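Local coordinates for protein nitrilotriacetate monooxygenase (Burkholderia pseudomallei, PDB 3SDO) that probably acts as a flavin-dependent monooxygenase of the NtaA/SnaA/DszA family, using FMN and molecular oxygen to oxidise its substrate, at residues E78-L83 with A110-S115; S104-V109 with R196-E201; S115-L118 with R123-W126; L158-G163 with L191-R196; W168-L173 with L437-S442. One frame throughout, in Å; residues are numbered along the deposited sequence.

Contact 1: E78-L83 with A110-S115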
# COMPACT_ATOMS: atom_id res chain seq x y z
N GLU A 78 -0.27 4.32 4.73
CA GLU A 78 0.70 3.30 4.36
C GLU A 78 0.99 3.45 2.84
O GLU A 78 0.08 3.77 2.06
CB GLU A 78 0.15 1.92 4.73
CG GLU A 78 1.03 0.76 4.36
CD GLU A 78 0.94 0.39 2.90
OE1 GLU A 78 -0.13 0.60 2.27
OE2 GLU A 78 1.95 -0.13 2.39
N PRO A 79 2.27 3.28 2.40
CA PRO A 79 2.62 3.69 1.03
C PRO A 79 2.01 2.93 -0.15
O PRO A 79 1.65 3.57 -1.13
CB PRO A 79 4.14 3.58 0.99
CG PRO A 79 4.56 3.73 2.43
CD PRO A 79 3.48 2.97 3.18
N ILE A 80 1.90 1.60 -0.10
CA ILE A 80 1.36 0.86 -1.26
C ILE A 80 -0.09 1.28 -1.49
O ILE A 80 -0.48 1.57 -2.63
CB ILE A 80 1.45 -0.66 -1.09
CG1 ILE A 80 2.91 -1.09 -1.05
CG2 ILE A 80 0.67 -1.40 -2.22
CD1 ILE A 80 3.66 -0.91 -2.38
N SER A 81 -0.90 1.28 -0.42
CA SER A 81 -2.28 1.73 -0.51
C SER A 81 -2.37 3.18 -1.01
O SER A 81 -3.13 3.48 -1.93
CB SER A 81 -3.03 1.59 0.82
OG SER A 81 -2.35 2.22 1.91
N LEU A 82 -1.61 4.08 -0.40
CA LEU A 82 -1.70 5.50 -0.78
C LEU A 82 -1.29 5.70 -2.25
O LEU A 82 -1.99 6.39 -3.01
CB LEU A 82 -0.84 6.38 0.16
CG LEU A 82 -0.76 7.88 -0.18
CD1 LEU A 82 -2.11 8.58 -0.18
CD2 LEU A 82 0.21 8.59 0.78
N LEU A 83 -0.19 5.09 -2.65
CA LEU A 83 0.33 5.30 -4.00
C LEU A 83 -0.58 4.69 -5.07
O LEU A 83 -0.72 5.25 -6.17
CB LEU A 83 1.75 4.74 -4.09
CG LEU A 83 2.80 5.60 -3.37
CD1 LEU A 83 4.16 4.87 -3.37
CD2 LEU A 83 2.95 7.00 -4.01
N ALA A 110 7.78 -7.68 -3.90
CA ALA A 110 7.78 -7.80 -5.34
C ALA A 110 6.36 -7.67 -5.93
O ALA A 110 6.15 -6.92 -6.90
CB ALA A 110 8.46 -9.11 -5.75
N ARG A 111 5.40 -8.37 -5.34
CA ARG A 111 4.02 -8.36 -5.83
C ARG A 111 3.37 -7.00 -5.65
O ARG A 111 2.70 -6.52 -6.57
CB ARG A 111 3.13 -9.38 -5.09
CG ARG A 111 3.39 -10.85 -5.41
CD ARG A 111 2.31 -11.72 -4.80
NE ARG A 111 1.02 -11.54 -5.46
CZ ARG A 111 -0.17 -11.67 -4.87
NH1 ARG A 111 -0.28 -11.94 -3.58
NH2 ARG A 111 -1.27 -11.49 -5.59
N GLN A 112 3.56 -6.38 -4.50
CA GLN A 112 2.85 -5.15 -4.21
C GLN A 112 3.39 -4.02 -5.06
O GLN A 112 2.60 -3.31 -5.68
CB GLN A 112 2.86 -4.80 -2.71
CG GLN A 112 2.04 -5.78 -1.88
CD GLN A 112 1.82 -5.33 -0.45
OE1 GLN A 112 2.71 -4.77 0.17
NE2 GLN A 112 0.63 -5.58 0.07
N PHE A 113 4.71 -3.90 -5.16
CA PHE A 113 5.30 -2.93 -6.09
C PHE A 113 5.05 -3.23 -7.59
O PHE A 113 4.82 -2.29 -8.36
CB PHE A 113 6.80 -2.70 -5.82
CG PHE A 113 7.07 -1.76 -4.69
CD1 PHE A 113 6.87 -0.39 -4.84
CD2 PHE A 113 7.48 -2.23 -3.46
CE1 PHE A 113 7.12 0.47 -3.80
CE2 PHE A 113 7.70 -1.34 -2.42
CZ PHE A 113 7.50 0.02 -2.61
N ALA A 114 5.09 -4.50 -7.99
CA ALA A 114 4.77 -4.87 -9.40
C ALA A 114 3.31 -4.53 -9.78
O ALA A 114 3.04 -4.12 -10.91
CB ALA A 114 5.04 -6.34 -9.67
N SER A 115 2.41 -4.66 -8.82
CA SER A 115 1.00 -4.40 -9.03
C SER A 115 0.77 -2.89 -9.14
O SER A 115 0.07 -2.43 -10.04
CB SER A 115 0.16 -5.08 -7.93
OG SER A 115 -1.24 -4.90 -8.07

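Contact 2: S104-V109 with R196-E201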
# COMPACT_ATOMS: atom_id res chain seq x y z
N SER A 104 9.75 -6.98 5.71
CA SER A 104 8.87 -7.30 4.59
C SER A 104 9.38 -8.58 3.96
O SER A 104 10.59 -8.83 3.90
CB SER A 104 8.95 -6.23 3.55
OG SER A 104 10.23 -6.32 2.91
N GLU A 105 8.45 -9.41 3.50
CA GLU A 105 8.84 -10.61 2.74
C GLU A 105 9.12 -10.20 1.30
O GLU A 105 8.27 -9.56 0.68
CB GLU A 105 7.74 -11.67 2.80
CG GLU A 105 7.66 -12.41 4.11
CD GLU A 105 8.73 -13.53 4.27
OE1 GLU A 105 9.41 -13.93 3.28
OE2 GLU A 105 8.87 -14.04 5.40
N PRO A 106 10.28 -10.60 0.74
CA PRO A 106 10.56 -10.19 -0.64
C PRO A 106 9.47 -10.57 -1.65
O PRO A 106 9.21 -9.80 -2.57
CB PRO A 106 11.87 -10.92 -0.98
CG PRO A 106 12.12 -11.86 0.13
CD PRO A 106 11.36 -11.41 1.32
N TYR A 107 8.83 -11.72 -1.49
CA TYR A 107 7.75 -12.09 -2.41
C TYR A 107 6.60 -11.09 -2.35
O TYR A 107 6.04 -10.71 -3.40
CB TYR A 107 7.27 -13.53 -2.18
CG TYR A 107 6.53 -14.14 -3.38
CD1 TYR A 107 7.23 -14.71 -4.45
CD2 TYR A 107 5.14 -14.14 -3.44
CE1 TYR A 107 6.56 -15.29 -5.54
CE2 TYR A 107 4.46 -14.70 -4.53
CZ TYR A 107 5.18 -15.27 -5.57
OH TYR A 107 4.50 -15.82 -6.64
N ASN A 108 6.25 -10.64 -1.15
CA ASN A 108 5.18 -9.65 -0.99
C ASN A 108 5.58 -8.28 -1.53
O ASN A 108 4.77 -7.59 -2.14
CB ASN A 108 4.77 -9.51 0.50
CG ASN A 108 4.05 -10.74 1.03
OD1 ASN A 108 3.41 -11.46 0.27
ND2 ASN A 108 4.16 -10.99 2.35
N VAL A 109 6.82 -7.85 -1.26
CA VAL A 109 7.32 -6.60 -1.79
C VAL A 109 7.28 -6.61 -3.31
O VAL A 109 6.78 -5.67 -3.94
CB VAL A 109 8.76 -6.32 -1.29
CG1 VAL A 109 9.36 -5.07 -2.00
CG2 VAL A 109 8.73 -6.12 0.25
N ARG A 196 21.75 -16.73 2.19
CA ARG A 196 21.99 -16.79 3.64
C ARG A 196 20.74 -16.38 4.42
O ARG A 196 20.45 -16.95 5.46
CB ARG A 196 23.19 -15.92 4.05
N PHE A 197 20.00 -15.38 3.92
CA PHE A 197 18.83 -14.85 4.63
C PHE A 197 17.49 -15.21 4.01
O PHE A 197 16.49 -15.19 4.72
CB PHE A 197 18.92 -13.34 4.78
CG PHE A 197 20.12 -12.88 5.56
CD1 PHE A 197 20.18 -13.07 6.93
CD2 PHE A 197 21.20 -12.27 4.91
CE1 PHE A 197 21.31 -12.67 7.67
CE2 PHE A 197 22.32 -11.87 5.62
CZ PHE A 197 22.38 -12.07 7.01
N PHE A 198 17.44 -15.53 2.72
CA PHE A 198 16.14 -15.86 2.10
C PHE A 198 16.20 -17.12 1.25
O PHE A 198 17.22 -17.41 0.65
CB PHE A 198 15.62 -14.69 1.24
CG PHE A 198 15.51 -13.39 1.99
CD1 PHE A 198 14.38 -13.12 2.78
CD2 PHE A 198 16.53 -12.44 1.93
CE1 PHE A 198 14.28 -11.92 3.51
CE2 PHE A 198 16.43 -11.24 2.64
CZ PHE A 198 15.30 -10.98 3.43
N SER A 199 15.08 -17.84 1.24
CA SER A 199 14.84 -18.95 0.32
C SER A 199 13.50 -18.75 -0.37
O SER A 199 12.45 -18.82 0.28
CB SER A 199 14.86 -20.29 1.07
OG SER A 199 16.14 -20.50 1.64
N VAL A 200 13.54 -18.47 -1.68
CA VAL A 200 12.34 -18.11 -2.46
C VAL A 200 12.41 -18.74 -3.86
O VAL A 200 13.28 -18.42 -4.67
CB VAL A 200 12.21 -16.57 -2.60
CG1 VAL A 200 11.00 -16.18 -3.51
CG2 VAL A 200 12.12 -15.91 -1.22
N GLU A 201 11.48 -19.64 -4.15
CA GLU A 201 11.50 -20.39 -5.39
C GLU A 201 10.99 -19.58 -6.58
O GLU A 201 11.57 -19.65 -7.67
CB GLU A 201 10.67 -21.66 -5.22
CG GLU A 201 10.67 -22.58 -6.40
CD GLU A 201 9.87 -23.83 -6.10
OE1 GLU A 201 10.41 -24.71 -5.40
OE2 GLU A 201 8.70 -23.92 -6.54

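Contact 3: S115-L118 with R123-W126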
# COMPACT_ATOMS: atom_id res chain seq x y z
N SER A 115 2.41 -4.66 -8.82
CA SER A 115 1.00 -4.40 -9.03
C SER A 115 0.77 -2.89 -9.14
O SER A 115 0.07 -2.43 -10.04
CB SER A 115 0.16 -5.08 -7.93
OG SER A 115 -1.24 -4.90 -8.07
N LEU A 116 1.37 -2.12 -8.23
CA LEU A 116 1.36 -0.66 -8.37
C LEU A 116 1.92 -0.23 -9.73
O LEU A 116 1.33 0.62 -10.42
CB LEU A 116 2.14 -0.00 -7.21
CG LEU A 116 2.46 1.50 -7.29
CD1 LEU A 116 1.14 2.32 -7.20
CD2 LEU A 116 3.48 1.90 -6.19
N ASP A 117 3.02 -0.85 -10.14
CA ASP A 117 3.67 -0.52 -11.41
C ASP A 117 2.77 -0.82 -12.59
O ASP A 117 2.72 -0.03 -13.54
CB ASP A 117 5.01 -1.28 -11.57
CG ASP A 117 6.08 -0.50 -12.35
OD1 ASP A 117 6.02 0.74 -12.48
OD2 ASP A 117 7.02 -1.16 -12.83
N LEU A 118 2.06 -1.97 -12.55
CA LEU A 118 1.19 -2.34 -13.67
C LEU A 118 -0.07 -1.44 -13.72
O LEU A 118 -0.47 -0.97 -14.77
CB LEU A 118 0.81 -3.80 -13.57
CG LEU A 118 0.32 -4.47 -14.84
CD1 LEU A 118 1.44 -4.53 -15.91
CD2 LEU A 118 -0.20 -5.88 -14.53
N ARG A 123 4.98 3.53 -13.47
CA ARG A 123 5.39 4.71 -12.74
C ARG A 123 5.84 4.43 -11.30
O ARG A 123 6.06 5.37 -10.54
CB ARG A 123 4.22 5.71 -12.72
CG ARG A 123 3.88 6.29 -14.07
CD ARG A 123 2.82 7.40 -13.92
NE ARG A 123 1.46 6.88 -13.73
CZ ARG A 123 0.52 7.41 -12.95
NH1 ARG A 123 0.77 8.45 -12.15
NH2 ARG A 123 -0.69 6.87 -12.92
N ALA A 124 5.97 3.16 -10.92
CA ALA A 124 6.36 2.83 -9.54
C ALA A 124 7.85 3.02 -9.26
O ALA A 124 8.71 2.82 -10.15
CB ALA A 124 5.95 1.40 -9.22
N GLY A 125 8.15 3.35 -8.01
CA GLY A 125 9.52 3.36 -7.50
C GLY A 125 9.53 2.80 -6.09
O GLY A 125 8.56 2.96 -5.35
N TRP A 126 10.60 2.10 -5.71
CA TRP A 126 10.73 1.57 -4.36
C TRP A 126 11.95 2.19 -3.73
O TRP A 126 13.06 2.04 -4.26
CB TRP A 126 10.85 0.02 -4.36
CG TRP A 126 11.22 -0.63 -3.04
CD1 TRP A 126 10.98 -0.15 -1.79
CD2 TRP A 126 11.85 -1.92 -2.85
NE1 TRP A 126 11.44 -1.04 -0.84
CE2 TRP A 126 11.99 -2.12 -1.47
CE3 TRP A 126 12.33 -2.90 -3.73
CZ2 TRP A 126 12.60 -3.26 -0.93
CZ3 TRP A 126 12.92 -4.03 -3.21
CH2 TRP A 126 13.06 -4.20 -1.82

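Contact 4: L158-G163 with L191-R196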
# COMPACT_ATOMS: atom_id res chain seq x y z
N LEU A 158 16.84 -7.29 -2.03
CA LEU A 158 16.69 -6.61 -3.30
C LEU A 158 16.93 -7.54 -4.48
O LEU A 158 16.19 -7.50 -5.47
CB LEU A 158 17.65 -5.42 -3.36
CG LEU A 158 17.58 -4.53 -4.58
CD1 LEU A 158 16.14 -4.13 -4.88
CD2 LEU A 158 18.43 -3.27 -4.36
N ASP A 159 17.96 -8.38 -4.36
CA ASP A 159 18.32 -9.33 -5.42
C ASP A 159 17.15 -10.29 -5.66
O ASP A 159 16.86 -10.63 -6.80
CB ASP A 159 19.55 -10.18 -5.07
CG ASP A 159 20.85 -9.40 -5.18
OD1 ASP A 159 20.84 -8.28 -5.71
OD2 ASP A 159 21.90 -9.93 -4.70
N VAL A 160 16.49 -10.71 -4.57
CA VAL A 160 15.32 -11.58 -4.68
C VAL A 160 14.15 -10.85 -5.37
O VAL A 160 13.56 -11.37 -6.31
CB VAL A 160 14.88 -12.12 -3.30
CG1 VAL A 160 13.56 -12.94 -3.41
CG2 VAL A 160 15.99 -13.01 -2.71
N VAL A 161 13.85 -9.63 -4.91
CA VAL A 161 12.76 -8.87 -5.52
C VAL A 161 12.98 -8.70 -7.03
O VAL A 161 12.10 -9.04 -7.83
CB VAL A 161 12.55 -7.53 -4.83
CG1 VAL A 161 11.51 -6.65 -5.59
CG2 VAL A 161 12.06 -7.78 -3.43
N GLN A 162 14.16 -8.23 -7.42
CA GLN A 162 14.47 -8.01 -8.81
C GLN A 162 14.46 -9.31 -9.63
O GLN A 162 13.99 -9.32 -10.76
CB GLN A 162 15.80 -7.25 -8.96
CG GLN A 162 15.67 -5.79 -8.55
CD GLN A 162 16.96 -5.02 -8.75
OE1 GLN A 162 18.03 -5.57 -8.54
NE2 GLN A 162 16.86 -3.76 -9.14
N GLY A 163 14.98 -10.41 -9.07
CA GLY A 163 14.84 -11.72 -9.68
C GLY A 163 13.39 -12.11 -9.92
O GLY A 163 13.03 -12.59 -11.01
N LEU A 191 12.89 -18.75 -9.94
CA LEU A 191 14.05 -18.08 -9.38
C LEU A 191 14.99 -19.06 -8.66
O LEU A 191 16.19 -19.01 -8.82
CB LEU A 191 13.61 -16.97 -8.40
CG LEU A 191 14.74 -16.07 -7.89
CD1 LEU A 191 15.34 -15.26 -9.04
CD2 LEU A 191 14.23 -15.14 -6.77
N ASP A 192 14.43 -19.95 -7.86
CA ASP A 192 15.23 -20.90 -7.07
C ASP A 192 16.33 -20.20 -6.27
O ASP A 192 17.47 -20.65 -6.23
CB ASP A 192 15.85 -21.99 -7.99
CG ASP A 192 14.82 -22.89 -8.60
OD1 ASP A 192 13.88 -23.30 -7.88
OD2 ASP A 192 14.94 -23.21 -9.80
N HIS A 193 15.99 -19.08 -5.65
CA HIS A 193 16.94 -18.39 -4.80
C HIS A 193 17.11 -19.14 -3.47
O HIS A 193 16.12 -19.42 -2.79
CB HIS A 193 16.46 -16.98 -4.49
CG HIS A 193 17.36 -16.23 -3.56
ND1 HIS A 193 18.38 -15.42 -4.01
CD2 HIS A 193 17.40 -16.19 -2.21
CE1 HIS A 193 19.00 -14.89 -2.97
NE2 HIS A 193 18.44 -15.35 -1.87
N ARG A 194 18.36 -19.43 -3.13
CA ARG A 194 18.72 -20.02 -1.84
C ARG A 194 19.96 -19.28 -1.32
O ARG A 194 21.08 -19.52 -1.75
CB ARG A 194 19.00 -21.52 -1.98
N GLY A 195 19.73 -18.35 -0.39
CA GLY A 195 20.79 -17.48 0.10
C GLY A 195 20.93 -17.60 1.60
O GLY A 195 20.30 -18.43 2.23
N ARG A 196 21.75 -16.73 2.19
CA ARG A 196 21.99 -16.79 3.64
C ARG A 196 20.74 -16.38 4.42
O ARG A 196 20.45 -16.95 5.46
CB ARG A 196 23.19 -15.92 4.05

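Contact 5: W168-L173 with L437-S442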
# COMPACT_ATOMS: atom_id res chain seq x y z
N TRP A 168 8.42 -13.22 -15.65
CA TRP A 168 7.62 -13.25 -16.88
C TRP A 168 8.24 -12.42 -17.99
O TRP A 168 8.25 -11.20 -17.91
CB TRP A 168 6.23 -12.68 -16.57
CG TRP A 168 5.36 -13.62 -15.78
CD1 TRP A 168 5.19 -13.64 -14.42
CD2 TRP A 168 4.55 -14.65 -16.29
NE1 TRP A 168 4.34 -14.65 -14.06
CE2 TRP A 168 3.93 -15.29 -15.20
CE3 TRP A 168 4.30 -15.13 -17.59
CZ2 TRP A 168 3.07 -16.35 -15.36
CZ3 TRP A 168 3.45 -16.18 -17.74
CH2 TRP A 168 2.85 -16.80 -16.63
N ASP A 169 8.74 -13.06 -19.05
CA ASP A 169 9.24 -12.28 -20.18
C ASP A 169 8.14 -11.33 -20.65
O ASP A 169 6.95 -11.65 -20.57
CB ASP A 169 9.65 -13.13 -21.38
CG ASP A 169 10.85 -14.03 -21.12
OD1 ASP A 169 11.54 -13.93 -20.06
OD2 ASP A 169 11.11 -14.85 -22.02
N ASP A 170 8.54 -10.18 -21.18
CA ASP A 170 7.59 -9.16 -21.63
C ASP A 170 6.57 -9.71 -22.65
O ASP A 170 5.44 -9.24 -22.72
CB ASP A 170 8.36 -7.98 -22.24
CG ASP A 170 9.19 -7.22 -21.23
OD1 ASP A 170 8.83 -7.23 -20.01
OD2 ASP A 170 10.21 -6.59 -21.65
N ASP A 171 6.96 -10.74 -23.39
CA ASP A 171 6.12 -11.32 -24.46
C ASP A 171 5.58 -12.73 -24.12
O ASP A 171 5.09 -13.43 -25.01
CB ASP A 171 6.90 -11.32 -25.79
CG ASP A 171 8.27 -12.01 -25.70
OD1 ASP A 171 8.71 -12.46 -24.62
OD2 ASP A 171 8.95 -12.09 -26.74
N ALA A 172 5.60 -13.11 -22.84
CA ALA A 172 5.28 -14.47 -22.43
C ALA A 172 3.80 -14.77 -22.53
O ALA A 172 3.42 -15.92 -22.78
CB ALA A 172 5.75 -14.74 -20.99
N LEU A 173 2.96 -13.76 -22.35
CA LEU A 173 1.51 -13.98 -22.24
C LEU A 173 0.87 -13.88 -23.63
O LEU A 173 0.45 -12.80 -24.08
CB LEU A 173 0.88 -13.00 -21.25
CG LEU A 173 1.27 -13.27 -19.80
CD1 LEU A 173 0.89 -12.10 -18.90
CD2 LEU A 173 0.60 -14.54 -19.31
N LEU A 437 16.13 7.38 -17.72
CA LEU A 437 16.70 6.04 -17.54
C LEU A 437 16.21 5.11 -18.66
O LEU A 437 15.07 5.22 -19.10
CB LEU A 437 16.30 5.46 -16.19
CG LEU A 437 16.79 6.21 -14.95
CD1 LEU A 437 16.06 5.71 -13.71
CD2 LEU A 437 18.31 6.06 -14.77
N PRO A 438 17.06 4.18 -19.10
CA PRO A 438 16.63 3.22 -20.11
C PRO A 438 15.65 2.19 -19.56
O PRO A 438 15.74 1.80 -18.39
CB PRO A 438 17.93 2.53 -20.54
CG PRO A 438 18.94 2.87 -19.54
CD PRO A 438 18.49 4.06 -18.77
N TYR A 439 14.72 1.77 -20.41
CA TYR A 439 13.82 0.66 -20.13
C TYR A 439 14.60 -0.50 -19.51
O TYR A 439 15.68 -0.84 -19.97
CB TYR A 439 13.09 0.24 -21.42
CG TYR A 439 12.21 -0.97 -21.23
CD1 TYR A 439 12.70 -2.26 -21.47
CD2 TYR A 439 10.92 -0.84 -20.74
CE1 TYR A 439 11.91 -3.37 -21.26
CE2 TYR A 439 10.12 -1.94 -20.54
CZ TYR A 439 10.61 -3.19 -20.79
OH TYR A 439 9.81 -4.27 -20.57
N LYS A 440 14.07 -1.08 -18.45
CA LYS A 440 14.76 -2.16 -17.75
C LYS A 440 14.47 -3.51 -18.41
O LYS A 440 13.42 -4.11 -18.17
CB LYS A 440 14.33 -2.18 -16.29
CG LYS A 440 15.03 -3.24 -15.44
CD LYS A 440 16.29 -2.72 -14.80
CE LYS A 440 17.00 -3.81 -14.00
NZ LYS A 440 17.61 -3.23 -12.76
N GLU A 441 15.39 -3.99 -19.26
CA GLU A 441 15.24 -5.31 -19.88
C GLU A 441 15.36 -6.43 -18.85
O GLU A 441 16.13 -6.31 -17.89
CB GLU A 441 16.29 -5.58 -20.97
CG GLU A 441 16.18 -4.72 -22.22
CD GLU A 441 14.97 -5.03 -23.09
OE1 GLU A 441 14.44 -6.16 -23.03
OE2 GLU A 441 14.55 -4.13 -23.86
N SER A 442 14.60 -7.50 -19.06
CA SER A 442 14.73 -8.68 -18.25
C SER A 442 16.15 -9.23 -18.38
O SER A 442 16.75 -9.17 -19.46
CB SER A 442 13.73 -9.76 -18.67
OG SER A 442 14.03 -11.01 -18.06
O HOH W 1 11.80 -12.34 -18.01
O HOH W 2 12.77 -7.47 -21.28

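Contact 1: E78-L83 with A110-S115
Ile80 and Phe113 bring together two helices, 79-88 and 106-119, that pack side by side on the outside of the TIM barrel of this luciferase-like monooxygenase, with strand 94-100 between them in sequence. The tight part is a CH-pi contact. CD1 of Ile80 stands 3.8 Å from the centroid of the Phe113 ring, only 6° off the ring normal, so the methyl sits almost squarely over the middle of one face, and CZ of the ring is 4.0 Å from that CD1. Phe113 also stacks on Trp126, and Met99 of strand 94-100 touches Ile80, Gln112 and Phe113, packing against all three from the strand side. In Ile80, CG1 lies beside the backbone N and CG2 opposite it (chi1 -65°), which carries the longer branch across to the neighbouring helix.

The Gln112 side differs in character: it has no centred face contact, and its polar end looks away to the second subunit. Its side chain runs at about a right angle to Ile80, and its CB is 4.0 Å from Ile80 CD1. Beyond CG the chain is extended, and its amide turns to the dimer interface, where NE2 bonds to OE1 of Gln112 of the second subunit. The same subunit supplies a hydrogen bond from its Gln112 NE2 to Glu78 OE2. Glu78 is the N-cap of helix 79-88: Ser81 N donates to its OE1 at 2.9 Å, on the syn side of the carboxylate, and Ile80 N gives its OE2 a second capping bond of 3.0 Å. Across the contact, the amide meets aliphatic carbon instead, with Gln112 OE1 3.9 Å from Ile80 CG1.

Contact 2: S104-V109 with R196-E201
Pro106 and Phe198 lean against each other at a slant. The pyrrolidine ring of Pro106 offers its CG and CD to one side of the phenyl ring: CD is 3.7 Å from Phe198 CE1, and Pro106 CG reaches Phe198 CD1 at the same 3.7 Å. From the centroid of that ring, CG is 4.2 Å away and 30° off the normal, an off-centre CH-pi contact, nearest the CD1-CE1 bond. Phe198 CG lies beside its own backbone N (chi1 -56°), and this turn sends the ring toward the start of the helix.

Val200, two residues on, points the same way and spreads its two methyls between two partners. CG2 comes within 4.3 Å of Pro106 CG, while CG1 approaches Tyr107 CD1 at 4.2 Å, again at an oblique slant to the ring. Tyr107 has CG turned opposite its backbone N (chi1 -160°), which lays the ring beside the valine; its hydroxyl is bonded to the carbonyl O of Pro203.

Everything across this contact is apolar, and the polar ties come from neighbours. Both Phe197 N and Phe198 N are held by the carboxylate of Glu156 on helix 150-165, and Phe198 meets His157 of that helix with the ring planes steeply inclined. The first turn of helix 106-119 is thus covered by strand 199-200 of a small antiparallel hairpin, with helix 150-165 flanking both and Asn139 of the second subunit packing on Tyr107 and Val200.

Contact 3: S115-L118 with R123-W126
Asp117 reaches from the last turns of helix 106-119 to the first residue of strand 124-129. Its OD1 accepts from Ala124 N at 2.9 Å with an N-H...O angle of 159°; the donor arrives on the anti side of the carboxylate, 33° out of its plane. Arg123 N is nearly as near to OD1, at 3.1 Å, but its angle is too poor for a bond. The Ala124 methyl lies to one side of the carboxylate plane, its CB 3.3 Å from Asp117 OD1 and 3.9 Å from Leu116 CD2. Leu116 reaches it because CG is set opposite the backbone N (chi1 170°), swinging the branched end to the strand.

A second shell fixes the carboxylate. Ser209 OG bonds to OD2, and Gln211 NE2 bonds to OD1 and also to Ala124 O, so one amide bridges the aspartate and the strand it holds. Arg123, just ahead of the strand, ties its guanidinium to the carbonyls of Ala87, Ile93 and Ser120, and Leu116 packs on Leu83 and Ser84 of helix 79-88. The arrangement closes the tight helix-to-strand return of a beta-alpha-beta unit, strand 94-100, helix 106-119, strand 124-129, the repeating element of a TIM barrel.

Contact 4: L158-G163 with L191-R196
Val160 and His193 meet where a small antiparallel hairpin, strands 193-194 and 199-200, lies against helix 150-165 on the outside of the TIM barrel. The main interaction is CH-pi. Val160 CG2 sits 3.4 Å from the centroid of the imidazole and 4° off its normal, over the centre of one face and nearly equidistant from all five ring atoms; NE2 of His193, for instance, is 3.5 Å from that methyl. The two side chains run at about a right angle, with the CG2 methyl standing over the face. His193 has CG opposite its backbone N: chi1 of 177° carries the ring toward the helix, and chi2 of 93° turns its face to the valine.

A polar tie probably helps hold the ring's rotation: NE2 of His193 is hydrogen-bonded to OE2 of Glu156, which lies one helical turn before Val160.

The remaining contacts are van der Waals and belong to Leu191, just ahead of the first strand. Its side chain crosses that of Val160 at about a right angle, with Leu191 CD2 4.1 Å from Val160 CG1 and 3.9 Å from the carbonyl O of Val160. On its far side Val160 touches Pro106, so this valine sits between the hairpin and helix 106-119. Gly163, one turn further along, presents its backbone, with no side chain in the way, to the other leucine branch: CD1 of Leu191 settles 3.6 Å from Gly163 CA and 3.8 Å from Gly163 C.

Contact 5: W168-L173 with L437-S442
Asp170 points at Tyr439 from one irregular loop to another, and its side chain tells most of the story. CB leaves the first part of a type I turn, Asp169 to Ala172, in the direction of the tyrosine, with CG beside the backbone N (chi1 -66°). CG itself ends 3.1 Å from Tyr439 OH. OD1 is taken by a salt bridge to Arg208 NH1; it lies near the tyrosine hydroxyl too, but with an angle unfit for bonding. OD2 accepts from Tyr439 OH at 2.6 Å, a short bond. The hydroxyl comes from above the carboxylate plane, 48° out of it, and the oxygen sits at the edge of the ring, close to its plane; the two flat groups are turned 68° apart.

Water 2 donates to Asp170 OD2 at 2.7 Å and to Glu441 OE1 at 2.8 Å. The two acidic oxygens are 4.5 Å apart, and this water, with Arg208 close by, probably eases their repulsion. It accepts in turn from Ser442 N. A second bridge runs alongside: water 1 donates to Asp169 OD1 and accepts from Ser442 OG, each at 2.6 Å, while His189 also holds Asp169 OD1 and Ser442 OG is also hydrogen-bonded to Tyr444 N.

In the fold, this surface contact pins the chain following helix 431-435, near the C-terminus, to the long connection between helix 150-165 and strand 193-194, with Arg208 bonding to both loops.

How the contacts relate
Contacts 1, 2 and 3 are buried and all lean on helix 106-119: contact 2 at its first turn, contact 1 in its middle, contact 3 near its end, where Ser115 is shared with contact 1. Contact 4 is partly buried and holds the other strand of the hairpin used by contact 2. Contact 5 is a surface contact. Chemistry follows place: contacts 1, 2 and 4 are mainly carbon packing, much of it against rings, contact 3 adds one buried carboxylate bond, and contact 5 relies on hydroxyl, acid and water. Trp126 of contact 3 touches residues of contacts 1, 2 and 4, joining contacts 1 to 4.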